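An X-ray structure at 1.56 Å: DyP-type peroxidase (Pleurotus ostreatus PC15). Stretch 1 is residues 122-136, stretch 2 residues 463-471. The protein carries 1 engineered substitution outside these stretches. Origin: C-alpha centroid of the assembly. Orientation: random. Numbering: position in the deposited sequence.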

# COMPACT_ATOMS: atom_id res chain seq x y z
N PRO A 122 8.48 16.73 -7.91
CA PRO A 122 7.49 15.85 -8.51
C PRO A 122 6.24 16.64 -8.90
O PRO A 122 5.92 17.72 -8.25
CB PRO A 122 7.10 14.91 -7.31
CG PRO A 122 7.53 15.56 -6.15
CD PRO A 122 8.67 16.47 -6.46
N ALA A 123 5.48 16.10 -9.86
CA ALA A 123 4.24 16.75 -10.33
C ALA A 123 3.15 16.34 -9.38
O ALA A 123 2.29 15.48 -9.65
CB ALA A 123 3.94 16.37 -11.71
N TRP A 124 3.17 16.98 -8.21
CA TRP A 124 2.22 16.70 -7.14
C TRP A 124 1.32 17.90 -6.82
O TRP A 124 1.65 19.05 -7.20
CB TRP A 124 2.98 16.37 -5.86
CG TRP A 124 3.66 15.01 -5.85
CD1 TRP A 124 3.57 14.06 -6.73
CD2 TRP A 124 4.49 14.53 -4.81
NE1 TRP A 124 4.34 12.93 -6.36
CE2 TRP A 124 4.88 13.20 -5.15
CE3 TRP A 124 4.83 15.04 -3.54
CZ2 TRP A 124 5.65 12.43 -4.32
CZ3 TRP A 124 5.64 14.30 -2.72
CH2 TRP A 124 5.98 12.95 -3.12
N GLU A 125 0.20 17.65 -6.18
CA GLU A 125 -0.59 18.75 -5.68
C GLU A 125 0.24 19.64 -4.77
O GLU A 125 1.13 19.22 -4.01
CB GLU A 125 -1.81 18.27 -4.94
CG GLU A 125 -2.77 17.49 -5.78
CD GLU A 125 -4.06 17.21 -5.16
OE1 GLU A 125 -4.25 17.51 -3.96
OE2 GLU A 125 -4.90 16.61 -5.88
N ALA A 126 0.00 20.96 -4.80
CA ALA A 126 0.86 21.91 -4.07
C ALA A 126 1.14 21.65 -2.62
O ALA A 126 2.30 21.78 -2.17
CB ALA A 126 0.31 23.32 -4.30
N PRO A 127 0.16 21.23 -1.86
CA PRO A 127 0.42 21.05 -0.45
C PRO A 127 1.44 19.95 -0.18
O PRO A 127 2.21 20.01 0.77
CB PRO A 127 -0.92 20.69 0.13
CG PRO A 127 -1.90 21.19 -0.86
CD PRO A 127 -1.29 21.20 -2.20
N PHE A 128 1.54 18.96 -1.09
CA PHE A 128 2.51 17.88 -0.86
C PHE A 128 3.91 18.20 -1.27
O PHE A 128 4.83 17.42 -1.04
CB PHE A 128 1.98 16.56 -1.53
CG PHE A 128 0.78 15.97 -0.81
CD1 PHE A 128 0.98 15.27 0.40
CD2 PHE A 128 -0.51 16.11 -1.27
CE1 PHE A 128 -0.11 14.78 1.09
CE2 PHE A 128 -1.61 15.59 -0.57
CZ PHE A 128 -1.38 14.91 0.59
N LEU A 129 4.08 19.41 -1.84
CA LEU A 129 5.37 19.95 -2.12
C LEU A 129 5.87 20.72 -0.94
O LEU A 129 7.04 21.06 -0.91
CB LEU A 129 5.35 20.76 -3.43
CG LEU A 129 5.05 19.98 -4.67
CD1 LEU A 129 5.10 20.96 -5.84
CD2 LEU A 129 6.07 18.89 -4.85
N LYS A 130 5.06 20.98 0.06
CA LYS A 130 5.52 21.62 1.30
C LYS A 130 6.11 20.64 2.24
O LYS A 130 5.81 19.44 2.18
CB LYS A 130 4.41 22.37 1.99
CG LYS A 130 3.73 23.40 1.14
CD LYS A 130 2.79 24.31 1.93
CE LYS A 130 2.44 25.58 1.11
NZ LYS A 130 2.07 25.27 -0.35
N ASP A 131 6.93 21.10 3.17
CA ASP A 131 7.41 20.22 4.22
C ASP A 131 6.22 19.85 5.11
O ASP A 131 5.43 20.67 5.61
CB ASP A 131 8.41 20.97 5.14
CG ASP A 131 9.80 21.22 4.52
OD1 ASP A 131 10.07 20.94 3.38
OD2 ASP A 131 10.65 21.75 5.31
N ILE A 132 6.09 18.54 5.30
CA ILE A 132 5.06 17.96 6.18
C ILE A 132 5.80 17.30 7.33
O ILE A 132 6.72 16.50 7.08
CB ILE A 132 4.18 16.94 5.44
CG1 ILE A 132 3.38 17.70 4.39
CG2 ILE A 132 3.32 16.17 6.42
CD1 ILE A 132 2.65 16.82 3.40
N HIS A 133 5.41 17.59 8.57
CA HIS A 133 6.09 17.04 9.78
C HIS A 133 5.42 15.77 10.35
O HIS A 133 6.11 14.99 10.97
CB HIS A 133 6.13 18.12 10.85
CG HIS A 133 7.02 19.24 10.50
ND1 HIS A 133 6.94 20.47 11.15
CD2 HIS A 133 7.94 19.40 9.54
CE1 HIS A 133 7.83 21.28 10.63
NE2 HIS A 133 8.46 20.66 9.65
N GLY A 134 4.13 15.58 10.11
CA GLY A 134 3.41 14.44 10.57
C GLY A 134 2.05 14.33 9.98
O GLY A 134 1.60 15.23 9.25
N VAL A 135 1.39 13.24 10.30
CA VAL A 135 0.01 12.99 9.97
C VAL A 135 -0.73 12.46 11.17
O VAL A 135 -0.21 11.57 11.85
CB VAL A 135 -0.11 12.06 8.72
CG1 VAL A 135 0.54 10.67 8.89
CG2 VAL A 135 -1.53 11.90 8.24
N ILE A 136 -1.87 12.99 11.43
CA ILE A 136 -2.86 12.47 12.35
C ILE A 136 -3.96 11.87 11.47
O ILE A 136 -4.45 12.57 10.59
CB ILE A 136 -3.43 13.54 13.31
CG1 ILE A 136 -2.34 13.94 14.30
CG2 ILE A 136 -4.66 13.02 14.03
CD1 ILE A 136 -2.60 15.29 14.87
N VAL A 463 -1.61 7.74 -11.28
CA VAL A 463 -0.87 9.00 -11.30
C VAL A 463 -0.62 9.44 -9.83
O VAL A 463 -1.58 9.76 -9.12
CB VAL A 463 -1.69 10.02 -11.93
CG1 VAL A 463 -0.94 11.38 -12.00
CG2 VAL A 463 -1.99 9.64 -13.42
N PRO A 464 0.61 9.42 -9.34
CA PRO A 464 0.84 9.90 -8.00
C PRO A 464 0.74 11.41 -7.91
O PRO A 464 1.32 12.10 -8.77
CB PRO A 464 2.26 9.46 -7.72
CG PRO A 464 2.92 9.36 -9.09
CD PRO A 464 1.84 9.02 -10.03
N ARG A 465 0.01 11.92 -6.90
CA ARG A 465 -0.12 13.34 -6.71
C ARG A 465 0.29 13.83 -5.35
O ARG A 465 0.04 15.02 -4.99
CB ARG A 465 -1.53 13.72 -7.06
CG ARG A 465 -1.86 13.56 -8.55
CD ARG A 465 -1.21 14.60 -9.47
NE ARG A 465 -1.82 15.94 -9.27
CZ ARG A 465 -1.24 17.07 -9.58
NH1 ARG A 465 -0.04 17.07 -10.09
NH2 ARG A 465 -1.93 18.20 -9.44
N GLY A 466 0.99 13.00 -4.59
CA GLY A 466 1.48 13.40 -3.30
C GLY A 466 1.94 12.17 -2.53
O GLY A 466 1.60 11.04 -2.89
N GLY A 467 2.68 12.42 -1.48
CA GLY A 467 3.15 11.31 -0.66
C GLY A 467 4.13 11.76 0.35
O GLY A 467 4.69 12.82 0.24
N GLU A 468 4.29 10.99 1.43
CA GLU A 468 5.43 11.17 2.34
C GLU A 468 5.64 9.86 3.11
O GLU A 468 4.77 8.96 3.10
CB GLU A 468 5.22 12.37 3.24
CG GLU A 468 6.35 12.78 4.21
CD GLU A 468 7.73 12.95 3.56
OE1 GLU A 468 8.24 14.11 3.58
OE2 GLU A 468 8.40 12.00 3.06
N TYR A 469 6.85 9.72 3.64
CA TYR A 469 7.29 8.58 4.48
C TYR A 469 7.25 9.04 5.92
O TYR A 469 7.82 10.08 6.27
CB TYR A 469 8.69 8.20 4.14
CG TYR A 469 8.95 7.79 2.70
CD1 TYR A 469 8.08 6.85 2.11
CD2 TYR A 469 10.06 8.22 1.97
CE1 TYR A 469 8.30 6.37 0.83
CE2 TYR A 469 10.30 7.73 0.66
CZ TYR A 469 9.43 6.80 0.10
OH TYR A 469 9.68 6.33 -1.12
N PHE A 470 6.62 8.26 6.76
CA PHE A 470 6.45 8.57 8.15
C PHE A 470 6.86 7.36 9.02
O PHE A 470 7.03 6.26 8.51
CB PHE A 470 5.00 8.89 8.51
CG PHE A 470 4.36 10.04 7.72
CD1 PHE A 470 4.42 11.33 8.13
CD2 PHE A 470 3.78 9.78 6.55
CE1 PHE A 470 3.82 12.33 7.40
CE2 PHE A 470 3.13 10.77 5.82
CZ PHE A 470 3.17 12.03 6.24
N PHE A 471 7.09 7.64 10.29
CA PHE A 471 7.34 6.61 11.31
C PHE A 471 6.30 6.72 12.39
O PHE A 471 6.14 7.82 12.97
CB PHE A 471 8.78 6.73 11.82
CG PHE A 471 9.16 5.63 12.78
CD1 PHE A 471 9.53 4.40 12.24
CD2 PHE A 471 9.19 5.81 14.13
CE1 PHE A 471 9.89 3.32 13.07
CE2 PHE A 471 9.62 4.74 14.96
CZ PHE A 471 9.95 3.53 14.44
O HOH W 1 2.10 13.19 -11.13
O HOH W 2 -4.56 16.38 -8.39
O HOH W 3 5.13 15.53 0.98
O HOH W 4 7.04 16.58 3.33

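What holds the two backbones directly together? The firmest link is a hydrogen bond from Glu125 N to Arg465 O, 2.9 Å long with an N-H...O angle of 148°, formed close to where Trp124 and Arg465 bring their CA atoms within 4.1 Å. Beside it the Arg465 side chain, with its first three chi angles all m, curls back so that its end comes nearer to the other stretch than its sideways CA-to-CB bond would suggest. Arg465 NH1 thereby reaches Ala123 O at 2.9 Å, near the plane of the guanidinium, but the angle of 133° makes this hydrogen bond weak. The same fold lays one face of the guanidinium over the backbone at Trp124 C and Glu125 N.

How does water extend these polar links? Ala123 O and Pro464 O lie 3.6 Å apart, and since both are acceptors neither can satisfy the other; water 1 resolves this by donating to each, 2.7 Å from Ala123 O and 2.7 Å from Pro464 O. Water 2 joins two side chains, accepting from Arg465 NE at 2.9 Å and donating to Glu125 OE2 at 2.5 Å, so the carboxylate and the guanidinium are connected through solvent. Farther along, water 4 accepts from Ile132 N at 2.9 Å and lies 2.8 Å from Glu468 OE1, spanning a place where the backbones have drawn apart.

Why do Trp124 and Phe128 fit so closely against the strand? Two successive glycines, Gly466 and Gly467, leave the backbone bare for aromatic rings. Gly466 CA sits over the face of the Trp124 five-membered ring, 3.7 Å from its centroid and 18° off the normal, a CH-pi contact. Phe128 CG also approaches Gly466 CA, at 3.6 Å, and an ideal CB on this glycine would fall 2.5 Å from Phe128 CD2, a clash. The closeness has a price: Gly467 N, over the Trp124 face and 3.8 Å from Phe128 CD1, is buried without a polar partner.

What packs the far end of the contact? There Phe470 points toward stretch 1 and meets apolar neighbors. Val135 CG1 stands almost exactly on the ring normal, 3.8 Å from the ring centroid and 3° off axis, in a second CH-pi contact. Ile132 CG2 instead meets the ring edge, 4.0 Å from Phe470 CE1. Between these two residues, Gly134 has no side chain, and its backbone atom C comes within 3.7 Å of Phe470 CE1.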